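Local coordinates for protein pyruvate kinase (Pyrobaculum aerophilum, PDB 3QTG) that catalyses the last step of glycolysis, the interconversion of phosphoenolpyruvate and ADP with pyruvate and ATP, using a divalent metal cation, at residues R65-A76 against V406-I414. Sequence-based numbering, arbitrary orientation.
Sequences RSYEKAKNRPLA and VRVARSLSI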
loop_
_atom_site.group_PDB
_atom_site.type_symbol
_atom_site.label_atom_id
_atom_site.label_comp_id
_atom_site.label_asym_id
_atom_site.label_seq_id
_atom_site.Cartn_x
_atom_site.Cartn_y
_atom_site.Cartn_z
ATOM N N ARG A 65 25.874 41.647 -1.952
ATOM C CA ARG A 65 27.103 40.898 -2.279
ATOM C C ARG A 65 28.225 41.191 -1.294
ATOM O O ARG A 65 29.078 40.332 -1.032
ATOM C CB ARG A 65 27.569 41.197 -3.706
ATOM C CG ARG A 65 26.626 40.672 -4.786
ATOM C CD ARG A 65 26.290 39.172 -4.590
ATOM N NE ARG A 65 25.383 38.732 -5.646
ATOM C CZ ARG A 65 24.514 37.727 -5.557
ATOM N NH1 ARG A 65 24.389 37.010 -4.440
ATOM N NH2 ARG A 65 23.758 37.447 -6.607
ATOM N N SER A 66 28.195 42.399 -0.744
ATOM C CA SER A 66 29.140 42.822 0.281
ATOM C C SER A 66 28.898 42.023 1.570
ATOM O O SER A 66 29.831 41.526 2.194
ATOM C CB SER A 66 29.006 44.335 0.511
ATOM O OG SER A 66 29.775 44.750 1.620
ATOM N N TYR A 67 27.629 41.886 1.939
ATOM C CA TYR A 67 27.224 41.101 3.107
ATOM C C TYR A 67 27.591 39.633 2.918
ATOM O O TYR A 67 28.125 38.990 3.826
ATOM C CB TYR A 67 25.714 41.236 3.338
ATOM C CG TYR A 67 25.178 40.151 4.251
ATOM C CD1 TYR A 67 25.171 40.326 5.634
ATOM C CD2 TYR A 67 24.711 38.938 3.731
ATOM C CE1 TYR A 67 24.699 39.334 6.469
ATOM C CE2 TYR A 67 24.247 37.934 4.558
ATOM C CZ TYR A 67 24.241 38.137 5.920
ATOM O OH TYR A 67 23.808 37.156 6.753
ATOM N N GLU A 68 27.276 39.117 1.728
ATOM C CA GLU A 68 27.564 37.743 1.351
ATOM C C GLU A 68 29.047 37.401 1.524
ATOM O O GLU A 68 29.379 36.329 2.035
ATOM C CB GLU A 68 27.105 37.498 -0.089
ATOM C CG GLU A 68 27.878 36.415 -0.844
ATOM C CD GLU A 68 27.160 35.974 -2.108
ATOM O OE1 GLU A 68 25.997 36.418 -2.324
ATOM O OE2 GLU A 68 27.755 35.190 -2.883
ATOM N N LYS A 69 29.919 38.328 1.111
ATOM C CA LYS A 69 31.373 38.170 1.235
ATOM C C LYS A 69 31.801 38.151 2.703
ATOM O O LYS A 69 32.501 37.237 3.137
ATOM C CB LYS A 69 32.106 39.286 0.477
ATOM C CG LYS A 69 33.572 38.980 0.148
ATOM C CD LYS A 69 34.221 40.154 -0.600
ATOM C CE LYS A 69 35.705 39.879 -0.919
ATOM N NZ LYS A 69 36.369 41.057 -1.593
ATOM N N ALA A 70 31.372 39.159 3.456
ATOM C CA ALA A 70 31.677 39.266 4.883
ATOM C C ALA A 70 31.232 38.044 5.695
ATOM O O ALA A 70 31.999 37.530 6.518
ATOM C CB ALA A 70 31.062 40.538 5.460
ATOM N N LYS A 71 30.000 37.577 5.466
ATOM C CA LYS A 71 29.422 36.522 6.311
ATOM C C LYS A 71 29.544 35.126 5.706
ATOM O O LYS A 71 29.109 34.129 6.311
ATOM C CB LYS A 71 27.958 36.832 6.674
ATOM C CG LYS A 71 27.735 38.167 7.386
ATOM C CD LYS A 71 28.436 38.234 8.737
ATOM C CE LYS A 71 27.634 39.067 9.716
ATOM N NZ LYS A 71 28.502 39.734 10.733
ATOM N N ASN A 72 30.143 35.059 4.519
ATOM C CA ASN A 72 30.261 33.801 3.775
ATOM C C ASN A 72 28.897 33.103 3.595
ATOM O O ASN A 72 28.764 31.891 3.810
ATOM C CB ASN A 72 31.265 32.889 4.466
ATOM C CG ASN A 72 31.950 31.948 3.510
ATOM O OD1 ASN A 72 32.537 32.370 2.506
ATOM N ND2 ASN A 72 31.906 30.663 3.825
ATOM N N ARG A 73 27.889 33.889 3.218
ATOM C CA ARG A 73 26.518 33.388 3.045
ATOM C C ARG A 73 25.990 33.709 1.677
ATOM O O ARG A 73 25.577 34.843 1.437
ATOM C CB ARG A 73 25.564 33.984 4.075
ATOM C CG ARG A 73 25.673 33.362 5.430
ATOM C CD ARG A 73 24.544 33.802 6.329
ATOM N NE ARG A 73 23.298 33.152 5.959
ATOM C CZ ARG A 73 22.176 33.790 5.625
ATOM N NH1 ARG A 73 22.115 35.130 5.602
ATOM N NH2 ARG A 73 21.105 33.078 5.306
ATOM N N PRO A 74 25.975 32.704 0.781
ATOM C CA PRO A 74 25.435 32.845 -0.577
ATOM C C PRO A 74 23.964 33.226 -0.496
ATOM O O PRO A 74 23.199 32.584 0.226
ATOM C CB PRO A 74 25.566 31.431 -1.161
ATOM C CG PRO A 74 26.637 30.762 -0.317
ATOM C CD PRO A 74 26.441 31.328 1.053
ATOM N N LEU A 75 23.579 34.279 -1.206
ATOM C CA LEU A 75 22.203 34.746 -1.184
ATOM C C LEU A 75 21.747 34.838 -2.611
ATOM O O LEU A 75 22.515 35.225 -3.481
ATOM C CB LEU A 75 22.090 36.119 -0.500
ATOM C CG LEU A 75 22.334 36.231 1.012
ATOM C CD1 LEU A 75 22.184 37.684 1.461
ATOM C CD2 LEU A 75 21.421 35.323 1.849
ATOM N N ALA A 76 20.509 34.455 -2.859
ATOM C CA ALA A 76 19.911 34.615 -4.179
ATOM C C ALA A 76 19.455 36.054 -4.365
ATOM O O ALA A 76 18.836 36.642 -3.465
ATOM C CB ALA A 76 18.725 33.664 -4.358
ATOM N N VAL A 406 30.289 29.791 -7.400
ATOM C CA VAL A 406 29.594 30.687 -6.473
ATOM C C VAL A 406 28.197 31.038 -6.989
ATOM O O VAL A 406 27.261 31.173 -6.211
ATOM C CB VAL A 406 30.449 31.956 -6.135
ATOM C CG1 VAL A 406 30.614 32.855 -7.352
ATOM C CG2 VAL A 406 29.845 32.725 -4.960
ATOM N N ARG A 407 28.055 31.138 -8.308
ATOM C CA ARG A 407 26.755 31.395 -8.922
ATOM C C ARG A 407 25.744 30.240 -8.727
ATOM O O ARG A 407 24.538 30.477 -8.611
ATOM C CB ARG A 407 26.912 31.764 -10.397
ATOM C CG ARG A 407 27.558 33.124 -10.589
ATOM C CD ARG A 407 27.833 33.438 -12.062
ATOM N NE ARG A 407 26.612 33.888 -12.733
ATOM C CZ ARG A 407 26.551 34.366 -13.976
ATOM N NH1 ARG A 407 27.649 34.463 -14.730
ATOM N NH2 ARG A 407 25.379 34.742 -14.471
ATOM N N VAL A 408 26.237 29.007 -8.707
ATOM C CA VAL A 408 25.405 27.848 -8.346
ATOM C C VAL A 408 24.985 27.908 -6.865
ATOM O O VAL A 408 23.808 27.720 -6.533
ATOM C CB VAL A 408 26.106 26.479 -8.691
ATOM C CG1 VAL A 408 25.264 25.310 -8.205
ATOM C CG2 VAL A 408 26.340 26.342 -10.205
ATOM N N ALA A 409 25.928 28.214 -5.974
ATOM C CA ALA A 409 25.589 28.347 -4.554
ATOM C C ALA A 409 24.447 29.342 -4.319
ATOM O O ALA A 409 23.546 29.081 -3.529
ATOM C CB ALA A 409 26.821 28.729 -3.722
ATOM N N ARG A 410 24.508 30.482 -5.007
ATOM C CA ARG A 410 23.489 31.515 -4.896
ATOM C C ARG A 410 22.123 31.053 -5.403
ATOM O O ARG A 410 21.103 31.400 -4.842
ATOM C CB ARG A 410 23.936 32.747 -5.672
ATOM C CG ARG A 410 25.055 33.528 -4.994
ATOM C CD ARG A 410 25.730 34.454 -5.998
ATOM N NE ARG A 410 26.848 35.170 -5.409
ATOM C CZ ARG A 410 27.717 35.923 -6.095
ATOM N NH1 ARG A 410 27.609 36.076 -7.418
ATOM N NH2 ARG A 410 28.709 36.521 -5.454
ATOM N N SER A 411 22.116 30.304 -6.498
ATOM C CA SER A 411 20.892 29.805 -7.085
ATOM C C SER A 411 20.162 28.881 -6.089
ATOM O O SER A 411 18.946 28.983 -5.907
ATOM C CB SER A 411 21.251 29.044 -8.363
ATOM O OG SER A 411 20.147 28.918 -9.228
ATOM N N LEU A 412 20.928 28.026 -5.412
ATOM C CA LEU A 412 20.386 26.956 -4.559
ATOM C C LEU A 412 19.927 27.465 -3.189
ATOM O O LEU A 412 19.228 26.777 -2.451
ATOM C CB LEU A 412 21.436 25.848 -4.391
ATOM C CG LEU A 412 21.934 25.214 -5.681
ATOM C CD1 LEU A 412 22.973 24.154 -5.351
ATOM C CD2 LEU A 412 20.766 24.623 -6.500
ATOM N N SER A 413 20.302 28.700 -2.889
ATOM C CA SER A 413 19.952 29.355 -1.640
ATOM C C SER A 413 18.445 29.418 -1.337
ATOM O O SER A 413 18.040 29.445 -0.172
ATOM C CB SER A 413 20.521 30.764 -1.671
ATOM O OG SER A 413 20.583 31.256 -0.348
ATOM N N ILE A 414 17.625 29.445 -2.391
ATOM C CA ILE A 414 16.174 29.520 -2.240
ATOM C C ILE A 414 15.449 28.224 -2.647
ATOM O O ILE A 414 14.237 28.215 -2.857
ATOM C CB ILE A 414 15.570 30.813 -2.915
ATOM C CG1 ILE A 414 15.761 30.829 -4.445
ATOM C CG2 ILE A 414 16.197 32.074 -2.287
ATOM C CD1 ILE A 414 14.723 31.709 -5.149
#
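Arg410 reaches from helix 406-412 across to Glu68 and Arg65 of helix 54-71. Its CB lies 3.6 Å from Leu75 O, and CG passes the same carbonyl oxygen at 3.4 Å. The chain runs extended from CG to NE (chi2 162°, chi3 -177°), which carries Arg410 CD and NE along the Arg65 guanidinium, Arg410 CD 3.5 Å from Arg65 CZ. Arg410 NE then gives a fairly straight bond of 2.7 Å to Glu68 OE2, on the syn side of the carboxylate, while Arg410 NH2 donates to the same oxygen from above the carboxylate plane. This side-on, two-nitrogen grip lies in the guanidinium plane, which stands at 71° to the carboxylate. Over one face of the Arg410 guanidinium lies that of Arg65, nearly parallel, with centres 3.7 Å apart: Arg410 CZ sits beneath Arg65 NE, and Arg410 NH1 near Arg65 NE and CZ. CG2 of Val406 packs on the opposite face. Glu68 probably offsets the like charges of the stack, with OE2 on Arg410 and OE1 accepting from Arg65 NH1 at 2.7 Å. Arg65 NH1 also donates to Leu75 O, and its NH2 pairs with Asp198. The network joins two domains of pyruvate kinase: helix 54-71 and the loop into strand 76-80 belong to the TIM barrel, helix 406-412 to the C-terminal alpha/beta domain. Further along this interface Pro74 CB rests on Ala409 CB at 3.9 Å. The hydroxyl of Ser413 is hydrogen-bonded to Asp43 O and has Pro74 O close by as well. Where strand 76-80 begins, Ala76 CB fits against CG2 of Ile414 at 3.6 Å and beside the carbonyl oxygen of Arg410.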